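Local coordinates for protein Hpy188I (Helicobacter pylori, PDB 3OQG) that is a GIY-YIG family restriction endonuclease that binds DNA at its pseudopalindromic recognition site as a dimer and cleaves it, at residues 75-83 against 114-125. Residues are numbered along the deposited sequence; the frame is centred on the assembly and turned at random. Where two conformers were deposited one is given.
Sequences FVIQGKIFK and TNYFVLQSLLKI. With nucleotides of chain C.
F82 lays its ring against helix 114-125. One face receives a methyl of L122, whose CD2 sits 4.1 Å from the ring centroid and only 13° off the normal, a CH-pi contact; V118 CG1 meets the ring at its edge, 3.9 Å from F82 CE2. F82 CZ reaches F117 CE2 at 3.9 Å because chi1 (166°) swings the ring away from the backbone N. The neighbouring ring of F75 also takes V118 CG1 at its edge, so this one methyl touches the edges of both rings, while L122 CD1 also touches F75. The slim side chain of S121 suits its place beside F82, and its buried hydroxyl bonds to F117 O. Toward the hairpin turn the packing becomes purely aliphatic: I77 CD1 presses on L122 CD2 at 3.4 Å, tighter than usual, and I77 CG2 meets I125 CG2. Branched L122 thus touches I77 and the F82 face with one methyl.

Strands 71-77 and 80-87 form a hairpin consistent with the one bearing the GIY and YIG elements of this nuclease family. F75 bonds to both F82 and K83 through its backbone, and these two residues face it in a classic beta bulge, which lets consecutive residues both point toward the helix. A type I' turn from I77 to K80 closes the hairpin, with G79 at positive phi. I175 of the second subunit also packs on F82.

Beyond V118 the character changes. K83 is bent at chi3 (-84°); its CD passes V118 CG2, and the long chain brings NZ, 3.8 Å from T114 CG2, to OP2 of DG6 of chain C, to which it donates at 2.7 Å, with Y98 as a second partner. T114's short hydroxyl suits the preceding phosphate, close beside the helix, OG1 donating to OP2 of DT5 of chain C at 2.7 Å.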
loop_
_atom_site.group_PDB
_atom_site.type_symbol
_atom_site.label_atom_id
_atom_site.label_comp_id
_atom_site.label_asym_id
_atom_site.label_seq_id
_atom_site.Cartn_x
_atom_site.Cartn_y
_atom_site.Cartn_z
ATOM N N PHE A 75 -3.419 -0.528 -18.261
ATOM C CA PHE A 75 -4.817 -0.330 -18.633
ATOM C C PHE A 75 -4.844 0.495 -19.906
ATOM O O PHE A 75 -4.318 1.622 -19.949
ATOM C CB PHE A 75 -5.565 0.437 -17.538
ATOM C CG PHE A 75 -5.926 -0.381 -16.313
ATOM C CD1 PHE A 75 -5.581 -1.727 -16.176
ATOM C CD2 PHE A 75 -6.598 0.230 -15.262
ATOM C CE1 PHE A 75 -5.955 -2.472 -15.049
ATOM C CE2 PHE A 75 -6.962 -0.506 -14.127
ATOM C CZ PHE A 75 -6.627 -1.847 -14.019
ATOM N N VAL A 76 -5.476 -0.054 -20.934
ATOM C CA VAL A 76 -5.529 0.596 -22.244
ATOM C C VAL A 76 -6.988 0.782 -22.622
ATOM O O VAL A 76 -7.797 -0.162 -22.542
ATOM C CB VAL A 76 -4.779 -0.243 -23.298
ATOM C CG1 VAL A 76 -4.857 0.402 -24.709
ATOM C CG2 VAL A 76 -3.345 -0.429 -22.862
ATOM N N ILE A 77 -7.329 1.986 -23.057
ATOM C CA ILE A 77 -8.704 2.327 -23.425
ATOM C C ILE A 77 -8.680 2.940 -24.817
ATOM O O ILE A 77 -8.046 3.978 -25.031
ATOM C CB ILE A 77 -9.345 3.324 -22.441
ATOM C CG1 ILE A 77 -9.260 2.807 -21.007
ATOM C CG2 ILE A 77 -10.799 3.647 -22.893
ATOM C CD1 ILE A 77 -9.764 3.801 -19.943
ATOM N N GLN A 78 -9.366 2.297 -25.757
ATOM C CA GLN A 78 -9.329 2.706 -27.167
ATOM C C GLN A 78 -7.904 3.024 -27.619
ATOM O O GLN A 78 -7.630 4.090 -28.186
ATOM C CB GLN A 78 -10.269 3.887 -27.411
ATOM C CG GLN A 78 -11.730 3.501 -27.336
ATOM C CD GLN A 78 -12.654 4.609 -27.788
ATOM O OE1 GLN A 78 -12.244 5.533 -28.487
ATOM N NE2 GLN A 78 -13.919 4.505 -27.409
ATOM N N GLY A 79 -7.004 2.082 -27.351
ATOM C CA GLY A 79 -5.598 2.193 -27.743
ATOM C C GLY A 79 -4.688 3.080 -26.914
ATOM O O GLY A 79 -3.474 3.060 -27.132
ATOM N N LYS A 80 -5.250 3.859 -25.984
ATOM C CA LYS A 80 -4.486 4.824 -25.182
ATOM C C LYS A 80 -4.109 4.231 -23.819
ATOM O O LYS A 80 -4.923 3.572 -23.192
ATOM C CB LYS A 80 -5.303 6.113 -24.965
ATOM C CG LYS A 80 -5.530 6.951 -26.219
ATOM C CD LYS A 80 -4.236 7.457 -26.794
ATOM C CE LYS A 80 -4.445 8.549 -27.827
ATOM N NZ LYS A 80 -3.145 8.970 -28.458
ATOM N N ILE A 81 -2.870 4.467 -23.384
ATOM C CA ILE A 81 -2.434 4.030 -22.059
ATOM C C ILE A 81 -3.019 4.954 -21.001
ATOM O O ILE A 81 -2.677 6.136 -20.931
ATOM C CB ILE A 81 -0.901 3.980 -21.955
ATOM C CG1 ILE A 81 -0.378 2.902 -22.897
ATOM C CG2 ILE A 81 -0.452 3.695 -20.496
ATOM C CD1 ILE A 81 1.136 2.839 -22.995
ATOM N N PHE A 82 -3.910 4.407 -20.182
ATOM C CA PHE A 82 -4.557 5.163 -19.116
ATOM C C PHE A 82 -3.712 5.099 -17.845
ATOM O O PHE A 82 -3.566 6.084 -17.156
ATOM C CB PHE A 82 -5.957 4.599 -18.851
ATOM C CG PHE A 82 -6.567 5.066 -17.574
ATOM C CD1 PHE A 82 -7.158 6.317 -17.484
ATOM C CD2 PHE A 82 -6.523 4.263 -16.438
ATOM C CE1 PHE A 82 -7.714 6.769 -16.256
ATOM C CE2 PHE A 82 -7.105 4.694 -15.227
ATOM C CZ PHE A 82 -7.705 5.938 -15.147
ATOM N N LYS A 83 -3.196 3.919 -17.533
ATOM C CA LYS A 83 -2.312 3.754 -16.393
ATOM C C LYS A 83 -1.412 2.532 -16.472
ATOM O O LYS A 83 -1.677 1.599 -17.210
ATOM C CB LYS A 83 -3.095 3.819 -15.066
ATOM C CG LYS A 83 -3.593 2.550 -14.490
ATOM C CD LYS A 83 -4.002 2.747 -12.991
ATOM C CE LYS A 83 -2.863 2.635 -11.963
ATOM N NZ LYS A 83 -3.365 2.717 -10.534
ATOM N N THR A 114 -6.748 6.792 -5.089
ATOM C CA THR A 114 -6.449 6.128 -6.358
ATOM C C THR A 114 -7.614 5.279 -6.834
ATOM O O THR A 114 -8.020 5.362 -7.998
ATOM C CB THR A 114 -5.213 5.195 -6.226
ATOM O OG1 THR A 114 -4.068 5.970 -5.890
ATOM C CG2 THR A 114 -4.935 4.456 -7.523
ATOM N N ASN A 115 -8.112 4.420 -5.959
ATOM C CA ASN A 115 -9.182 3.517 -6.379
ATOM C C ASN A 115 -10.440 4.314 -6.751
ATOM O O ASN A 115 -11.126 3.996 -7.721
ATOM C CB ASN A 115 -9.464 2.452 -5.335
ATOM C CG ASN A 115 -8.413 1.378 -5.315
ATOM O OD1 ASN A 115 -7.718 1.163 -6.305
ATOM N ND2 ASN A 115 -8.296 0.681 -4.185
ATOM N N TYR A 116 -10.706 5.371 -6.001
ATOM C CA TYR A 116 -11.806 6.295 -6.328
ATOM C C TYR A 116 -11.633 6.951 -7.700
ATOM O O TYR A 116 -12.533 6.905 -8.537
ATOM C CB TYR A 116 -11.915 7.349 -5.248
ATOM C CG TYR A 116 -12.844 8.475 -5.581
ATOM C CD1 TYR A 116 -14.221 8.310 -5.577
ATOM C CD2 TYR A 116 -12.332 9.726 -5.928
ATOM C CE1 TYR A 116 -15.078 9.393 -5.900
ATOM C CE2 TYR A 116 -13.173 10.796 -6.232
ATOM C CZ TYR A 116 -14.528 10.627 -6.238
ATOM O OH TYR A 116 -15.329 11.732 -6.543
ATOM N N PHE A 117 -10.481 7.564 -7.927
ATOM C CA PHE A 117 -10.210 8.212 -9.205
ATOM C C PHE A 117 -10.310 7.205 -10.372
ATOM O O PHE A 117 -10.926 7.490 -11.399
ATOM C CB PHE A 117 -8.846 8.908 -9.186
ATOM C CG PHE A 117 -8.344 9.255 -10.569
ATOM C CD1 PHE A 117 -8.889 10.318 -11.266
ATOM C CD2 PHE A 117 -7.412 8.444 -11.205
ATOM C CE1 PHE A 117 -8.482 10.596 -12.571
ATOM C CE2 PHE A 117 -7.007 8.715 -12.509
ATOM C CZ PHE A 117 -7.544 9.793 -13.192
ATOM N N VAL A 118 -9.694 6.040 -10.230
ATOM C CA VAL A 118 -9.712 5.056 -11.312
ATOM C C VAL A 118 -11.104 4.462 -11.550
ATOM O O VAL A 118 -11.578 4.449 -12.687
ATOM C CB VAL A 118 -8.636 3.960 -11.119
ATOM C CG1 VAL A 118 -8.771 2.888 -12.227
ATOM C CG2 VAL A 118 -7.244 4.563 -11.121
ATOM N N LEU A 119 -11.789 3.996 -10.507
ATOM C CA LEU A 119 -13.095 3.380 -10.729
ATOM C C LEU A 119 -14.055 4.415 -11.355
ATOM O O LEU A 119 -14.746 4.120 -12.334
ATOM C CB LEU A 119 -13.669 2.865 -9.428
ATOM C CG LEU A 119 -15.074 2.268 -9.563
ATOM C CD1 LEU A 119 -15.000 1.021 -10.409
ATOM C CD2 LEU A 119 -15.697 1.956 -8.194
ATOM N N GLN A 120 -14.088 5.618 -10.792
ATOM C CA GLN A 120 -15.062 6.620 -11.239
ATOM C C GLN A 120 -14.742 7.065 -12.662
ATOM O O GLN A 120 -15.658 7.268 -13.467
ATOM C CB GLN A 120 -15.153 7.812 -10.300
ATOM C CG GLN A 120 -15.655 7.469 -8.898
ATOM C CD GLN A 120 -16.971 6.732 -8.911
ATOM O OE1 GLN A 120 -17.902 7.085 -9.666
ATOM N NE2 GLN A 120 -17.078 5.712 -8.065
ATOM N N SER A 121 -13.454 7.190 -12.972
ATOM C CA SER A 121 -13.041 7.575 -14.336
ATOM C C SER A 121 -13.410 6.497 -15.342
ATOM O O SER A 121 -13.963 6.794 -16.401
ATOM C CB SER A 121 -11.538 7.867 -14.406
ATOM O OG SER A 121 -11.224 9.063 -13.696
ATOM N N LEU A 122 -13.119 5.243 -15.015
ATOM C CA LEU A 122 -13.468 4.139 -15.911
ATOM C C LEU A 122 -14.979 3.978 -16.095
ATOM O O LEU A 122 -15.439 3.676 -17.196
ATOM C CB LEU A 122 -12.817 2.834 -15.434
ATOM C CG LEU A 122 -11.282 2.786 -15.428
ATOM C CD1 LEU A 122 -10.747 1.371 -15.147
ATOM C CD2 LEU A 122 -10.604 3.356 -16.659
ATOM N N LEU A 123 -15.753 4.158 -15.027
ATOM C CA LEU A 123 -17.209 4.099 -15.131
ATOM C C LEU A 123 -17.755 5.218 -16.030
ATOM O O LEU A 123 -18.670 5.006 -16.835
ATOM C CB LEU A 123 -17.855 4.161 -13.721
ATOM C CG LEU A 123 -17.705 2.937 -12.811
ATOM C CD1 LEU A 123 -18.382 3.212 -11.445
ATOM C CD2 LEU A 123 -18.226 1.653 -13.466
ATOM N N LYS A 124 -17.204 6.421 -15.882
ATOM C CA LYS A 124 -17.669 7.595 -16.633
ATOM C C LYS A 124 -17.307 7.518 -18.106
ATOM O O LYS A 124 -18.134 7.833 -18.978
ATOM C CB LYS A 124 -17.122 8.875 -16.005
ATOM C CG LYS A 124 -17.599 10.175 -16.599
ATOM C CD LYS A 124 -19.100 10.437 -16.414
ATOM C CE LYS A 124 -19.526 11.763 -17.072
ATOM N NZ LYS A 124 -19.428 11.718 -18.579
ATOM N N ILE A 125 -16.074 7.102 -18.390
ATOM C CA ILE A 125 -15.617 6.917 -19.770
ATOM C C ILE A 125 -16.448 5.801 -20.405
ATOM O O ILE A 125 -16.840 5.868 -21.580
ATOM C CB ILE A 125 -14.132 6.569 -19.796
ATOM C CG1 ILE A 125 -13.278 7.780 -19.349
ATOM C CG2 ILE A 125 -13.712 6.040 -21.183
ATOM C CD1 ILE A 125 -11.824 7.409 -19.087
ATOM P P DT C 5 -1.250 7.344 -7.519
ATOM O OP1 DT C 5 -0.338 7.241 -8.678
ATOM O OP2 DT C 5 -2.711 7.474 -7.735
ATOM O "O5'" DT C 5 -1.003 6.061 -6.621
ATOM C "C5'" DT C 5 0.298 5.516 -6.471
ATOM C "C4'" DT C 5 0.187 4.133 -5.883
ATOM O "O4'" DT C 5 -0.211 4.251 -4.503
ATOM C "C3'" DT C 5 -0.884 3.294 -6.580
ATOM O "O3'" DT C 5 -0.257 2.215 -7.269
ATOM C "C2'" DT C 5 -1.835 2.859 -5.470
ATOM C "C1'" DT C 5 -1.114 3.218 -4.173
ATOM N N1 DT C 5 -1.988 3.726 -3.098
ATOM C C2 DT C 5 -2.019 3.048 -1.899
ATOM O O2 DT C 5 -1.387 2.025 -1.689
ATOM N N3 DT C 5 -2.824 3.615 -0.946
ATOM C C4 DT C 5 -3.590 4.758 -1.071
ATOM O O4 DT C 5 -4.264 5.153 -0.120
ATOM C C5 DT C 5 -3.523 5.408 -2.358
ATOM C C7 DT C 5 -4.323 6.653 -2.582
ATOM C C6 DT C 5 -2.739 4.865 -3.295
ATOM P P DG C 6 -1.147 1.060 -7.926
ATOM O OP1 DG C 6 -0.326 0.504 -9.022
ATOM O OP2 DG C 6 -2.500 1.604 -8.211
ATOM O "O5'" DG C 6 -1.255 -0.037 -6.778
ATOM C "C5'" DG C 6 -0.132 -0.277 -5.935
ATOM C "C4'" DG C 6 -0.555 -0.981 -4.670
ATOM O "O4'" DG C 6 -1.428 -0.142 -3.875
ATOM C "C3'" DG C 6 -1.315 -2.291 -4.896
ATOM O "O3'" DG C 6 -0.729 -3.309 -4.088
ATOM C "C2'" DG C 6 -2.720 -1.980 -4.415
ATOM C "C1'" DG C 6 -2.416 -0.985 -3.318
ATOM N N9 DG C 6 -3.549 -0.174 -2.881
ATOM C C8 DG C 6 -4.302 0.710 -3.620
ATOM N N7 DG C 6 -5.294 1.227 -2.944
ATOM C C5 DG C 6 -5.176 0.665 -1.676
ATOM C C6 DG C 6 -5.978 0.829 -0.512
ATOM O O6 DG C 6 -6.998 1.522 -0.364
ATOM N N1 DG C 6 -5.492 0.065 0.552
ATOM C C2 DG C 6 -4.393 -0.755 0.497
ATOM N N2 DG C 6 -4.086 -1.431 1.618
ATOM N N3 DG C 6 -3.645 -0.914 -0.577
ATOM C C4 DG C 6 -4.094 -0.185 -1.618
#